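Hookworm platelet inhibitor 1 (Ancylostoma caninum, PDB 4TPV) inhibits platelet aggregation and adhesion for a blood-feeding hookworm, possibly by binding glycoprotein IIb/IIIa and integrin alpha-2/beta-1. Local coordinates at residues Q6-L11 and L48-Y53. Numbering follows the deposited sequence.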
ATOM      1  N   GLN A   6       9.346  14.905   7.602  1.00 19.88           N
ATOM      2  CA  GLN A   6       9.273  16.090   8.438  1.00 18.94           C
ATOM      3  C   GLN A   6       8.190  15.901   9.482  1.00 20.95           C
ATOM      4  O   GLN A   6       7.393  14.950   9.407  1.00 18.53           O
ATOM      5  CB  GLN A   6       8.978  17.315   7.597  1.00 20.03           C
ATOM      6  CG  GLN A   6       7.541  17.370   7.147  1.00 18.68           C
ATOM      7  CD  GLN A   6       7.324  18.395   6.078  1.00 20.90           C
ATOM      8  OE1 GLN A   6       7.546  18.126   4.892  1.00 25.28           O
ATOM      9  NE2 GLN A   6       6.885  19.585   6.479  1.00 25.29           N
ATOM     10  N   GLN A   7       8.158  16.800  10.463  1.00 23.23           N
ATOM     11  CA  GLN A   7       7.143  16.717  11.502  1.00 20.46           C
ATOM     12  C   GLN A   7       5.762  16.933  10.900  1.00 20.42           C
ATOM     13  O   GLN A   7       5.532  17.910  10.204  1.00 20.04           O
ATOM     14  CB  GLN A   7       7.398  17.744  12.608  1.00 26.81           C
ATOM     15  CG  GLN A   7       6.741  17.355  13.924  1.00 36.98           C
ATOM     16  CD  GLN A   7       6.215  18.541  14.703  1.00 42.71           C
ATOM     17  OE1 GLN A   7       6.862  19.591  14.782  1.00 38.67           O
ATOM     18  NE2 GLN A   7       5.027  18.381  15.288  1.00 39.29           N
ATOM     19  N   ARG A   8       4.844  16.005  11.155  1.00 17.19           N
ATOM     20  CA  ARG A   8       3.472  16.178  10.708  1.00 16.41           C
ATOM     21  C   ARG A   8       2.548  16.294  11.902  1.00 22.22           C
ATOM     22  O   ARG A   8       2.792  15.696  12.949  1.00 24.93           O
ATOM     23  CB  ARG A   8       3.027  15.016   9.817  1.00 15.57           C
ATOM     24  CG  ARG A   8       3.919  14.787   8.599  1.00 14.59           C
ATOM     25  CD  ARG A   8       3.805  15.872   7.524  1.00 15.79           C
ATOM     26  NE  ARG A   8       4.553  15.466   6.330  1.00 16.07           N
ATOM     27  CZ  ARG A   8       4.652  16.187   5.217  1.00 17.22           C
ATOM     28  NH1 ARG A   8       4.031  17.343   5.122  1.00 14.43           N
ATOM     29  NH2 ARG A   8       5.349  15.735   4.182  1.00 16.68           N
ATOM     30  N   GLU A   9       1.473  17.044  11.730  1.00 24.25           N
ATOM     31  CA  GLU A   9       0.562  17.310  12.827  1.00 27.59           C
ATOM     32  C   GLU A   9      -0.188  16.070  13.294  1.00 24.83           C
ATOM     33  O   GLU A   9      -0.407  15.893  14.492  1.00 24.88           O
ATOM     34  CB  GLU A   9      -0.433  18.390  12.422  1.00 30.43           C
ATOM     35  CG  GLU A   9      -1.650  18.427  13.310  1.00 42.72           C
ATOM     36  CD  GLU A   9      -2.434  19.698  13.145  1.00 52.13           C
ATOM     37  OE1 GLU A   9      -2.029  20.536  12.311  1.00 51.83           O
ATOM     38  OE2 GLU A   9      -3.448  19.859  13.854  1.00 61.71           O
ATOM     39  N   LYS A  10      -0.582  15.212  12.354  1.00 19.69           N
ATOM     40  CA  LYS A  10      -1.448  14.072  12.670  1.00 24.16           C
ATOM     41  C   LYS A  10      -0.819  12.716  12.328  1.00 23.00           C
ATOM     42  O   LYS A  10      -1.503  11.682  12.301  1.00 21.76           O
ATOM     43  CB  LYS A  10      -2.792  14.223  11.940  1.00 25.44           C
ATOM     44  CG  LYS A  10      -3.546  15.501  12.303  1.00 27.92           C
ATOM     45  CD  LYS A  10      -4.819  15.653  11.482  1.00 32.46           C
ATOM     46  CE  LYS A  10      -5.959  14.797  12.016  1.00 30.73           C
ATOM     47  NZ  LYS A  10      -6.487  15.305  13.324  1.00 29.34           N
ATOM     48  N   LEU A  11       0.486  12.720  12.086  1.00 16.64           N
ATOM     49  CA  LEU A  11       1.205  11.513  11.702  1.00 14.40           C
ATOM     50  C   LEU A  11       2.601  11.552  12.338  1.00 16.32           C
ATOM     51  O   LEU A  11       3.274  12.587  12.268  1.00 21.89           O
ATOM     52  CB  LEU A  11       1.296  11.426  10.167  1.00 16.81           C
ATOM     53  CG  LEU A  11       1.982  10.189   9.594  1.00 13.69           C
ATOM     54  CD1 LEU A  11       1.099   8.972   9.764  1.00 17.20           C
ATOM     55  CD2 LEU A  11       2.354  10.378   8.116  1.00 16.48           C
ATOM     56  N   LEU A  48       6.969   9.789  -1.172  1.00 10.74           N
ATOM     57  CA  LEU A  48       5.561   9.487  -1.388  1.00  9.89           C
ATOM     58  C   LEU A  48       4.683  10.088  -0.299  1.00 12.00           C
ATOM     59  O   LEU A  48       3.550  10.481  -0.569  1.00 13.13           O
ATOM     60  CB  LEU A  48       5.339   7.979  -1.452  1.00 10.42           C
ATOM     61  CG  LEU A  48       5.934   7.361  -2.697  1.00  9.38           C
ATOM     62  CD1 LEU A  48       5.552   5.884  -2.750  1.00  9.95           C
ATOM     63  CD2 LEU A  48       5.441   8.086  -3.952  1.00 16.56           C
ATOM     64  N   GLU A  49       5.200  10.171   0.929  1.00 11.49           N
ATOM     65  CA  GLU A  49       4.432  10.836   1.979  1.00 10.71           C
ATOM     66  C   GLU A  49       4.167  12.292   1.610  1.00 10.55           C
ATOM     67  O   GLU A  49       3.047  12.788   1.780  1.00 11.19           O
ATOM     68  CB  GLU A  49       5.132  10.773   3.343  1.00 10.83           C
ATOM     69  CG  GLU A  49       4.440  11.654   4.402  1.00  9.27           C
ATOM     70  CD  GLU A  49       5.027  11.503   5.800  1.00  9.93           C
ATOM     71  OE1 GLU A  49       5.389  12.546   6.401  1.00 12.45           O
ATOM     72  OE2 GLU A  49       5.107  10.365   6.298  1.00 12.33           O
ATOM     73  N   GLU A  50       5.183  12.993   1.111  1.00  9.81           N
ATOM     74  CA  GLU A  50       4.971  14.380   0.713  1.00  9.77           C
ATOM     75  C   GLU A  50       3.959  14.465  -0.445  1.00 11.90           C
ATOM     76  O   GLU A  50       3.099  15.345  -0.453  1.00 11.41           O
ATOM     77  CB  GLU A  50       6.285  15.050   0.329  1.00 10.48           C
ATOM     78  CG  GLU A  50       6.093  16.372  -0.419  1.00 11.00           C
ATOM     79  CD  GLU A  50       5.605  17.536   0.441  1.00 14.68           C
ATOM     80  OE1 GLU A  50       5.370  17.362   1.655  1.00 15.28           O
ATOM     81  OE2 GLU A  50       5.448  18.637  -0.129  1.00 15.93           O
ATOM     82  N   LYS A  51       4.034  13.525  -1.387  1.00 11.00           N
ATOM     83  CA  LYS A  51       3.062  13.470  -2.479  1.00 10.86           C
ATOM     84  C   LYS A  51       1.657  13.254  -1.914  1.00 10.17           C
ATOM     85  O   LYS A  51       0.671  13.876  -2.355  1.00 11.72           O
ATOM     86  CB  LYS A  51       3.431  12.351  -3.463  1.00 14.94           C
ATOM     87  CG  LYS A  51       2.611  12.315  -4.749  1.00 17.71           C
ATOM     88  CD  LYS A  51       3.061  11.143  -5.615  1.00 20.02           C
ATOM     89  CE  LYS A  51       2.229  11.052  -6.891  1.00 26.98           C
ATOM     90  NZ  LYS A  51       2.438   9.754  -7.600  1.00 32.49           N
ATOM     91  N   ALA A  52       1.579  12.390  -0.914  1.00 10.72           N
ATOM     92  CA  ALA A  52       0.295  12.110  -0.280  1.00  8.62           C
ATOM     93  C   ALA A  52      -0.270  13.339   0.427  1.00  8.97           C
ATOM     94  O   ALA A  52      -1.482  13.586   0.358  1.00 10.38           O
ATOM     95  CB  ALA A  52       0.433  10.932   0.702  1.00  8.95           C
ATOM     96  N   TYR A  53       0.589  14.123   1.099  1.00  9.29           N
ATOM     97  CA  TYR A  53       0.117  15.343   1.761  1.00 10.48           C
ATOM     98  C   TYR A  53      -0.346  16.380   0.740  1.00 12.38           C
ATOM     99  O   TYR A  53      -1.400  16.990   0.904  1.00 12.57           O
ATOM    100  CB  TYR A  53       1.194  15.938   2.704  1.00 10.07           C
ATOM    101  CG  TYR A  53       1.013  15.412   4.096  1.00 10.02           C
ATOM    102  CD1 TYR A  53       0.046  15.953   4.939  1.00 11.71           C
ATOM    103  CD2 TYR A  53       1.726  14.314   4.538  1.00  9.92           C
ATOM    104  CE1 TYR A  53      -0.181  15.437   6.203  1.00 10.22           C
ATOM    105  CE2 TYR A  53       1.500  13.777   5.803  1.00 10.35           C
ATOM    106  CZ  TYR A  53       0.547  14.352   6.637  1.00  9.94           C
ATOM    107  OH  TYR A  53       0.314  13.841   7.887  1.00 11.98           O
TER
HETATM  108  O   HOH W   1       4.833  19.443   3.133  1.00 17.61           O
HETATM  109  O   HOH W   2       7.322  14.160   5.812  1.00 25.23           O
HETATM  110  O   HOH W   3      -0.683  15.647   9.564  1.00 21.03           O
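Arg8 lays its guanidinium flat over one face of the Tyr53 ring, planes 11° apart, in an off-centre cation-pi stack with CZ 4.1 Å from the ring centroid. Its CD adds a CH-pi contact over the same face, and a bend at chi2 turns the chain so that its end runs along the ring. The opposite face of the guanidinium carries Gln6 OE1, offset toward the rim. In the guanidinium plane, two acidic side chains of helix 46-56 grip the edge: Arg8 NE donates to Glu49 OE1 at 3.0 Å, a little bent. Arg8 NH2 donates almost straight (175°) to Glu50 OE1, also 3.0 Å away. Both carboxylates accept through the anti lone pair, but that of Glu50 is nearly coplanar with the guanidinium, whereas that of Glu49 is turned by 56°. This salt-bridge network ties the loop leading into helix 13-34 to helix 46-56 of the CAP fold, close to the Cys5–Cys46 disulfide that covalently joins the same two regions. Glu49 OE2 is held by Arg16 and Tyr44, Glu50 OE2 by Lys54; the cluster of opposite charges probably keeps both acids ionised. Leu11 CD2 packs 3.3 Å from Glu49 OE2 and reaches the edge of the Tyr53 ring, while its CB lies 3.5 Å from Tyr53 OH. On the polar side, one water bridges Arg8 NH1 and Glu50 OE1, and a second accepts from Gln6 N while donating to Glu49 OE1. A third water accepts from Lys10 N and hydrogen-bonds Tyr53 OH at 2.7 Å, linking the ring's far end to the loop backbone.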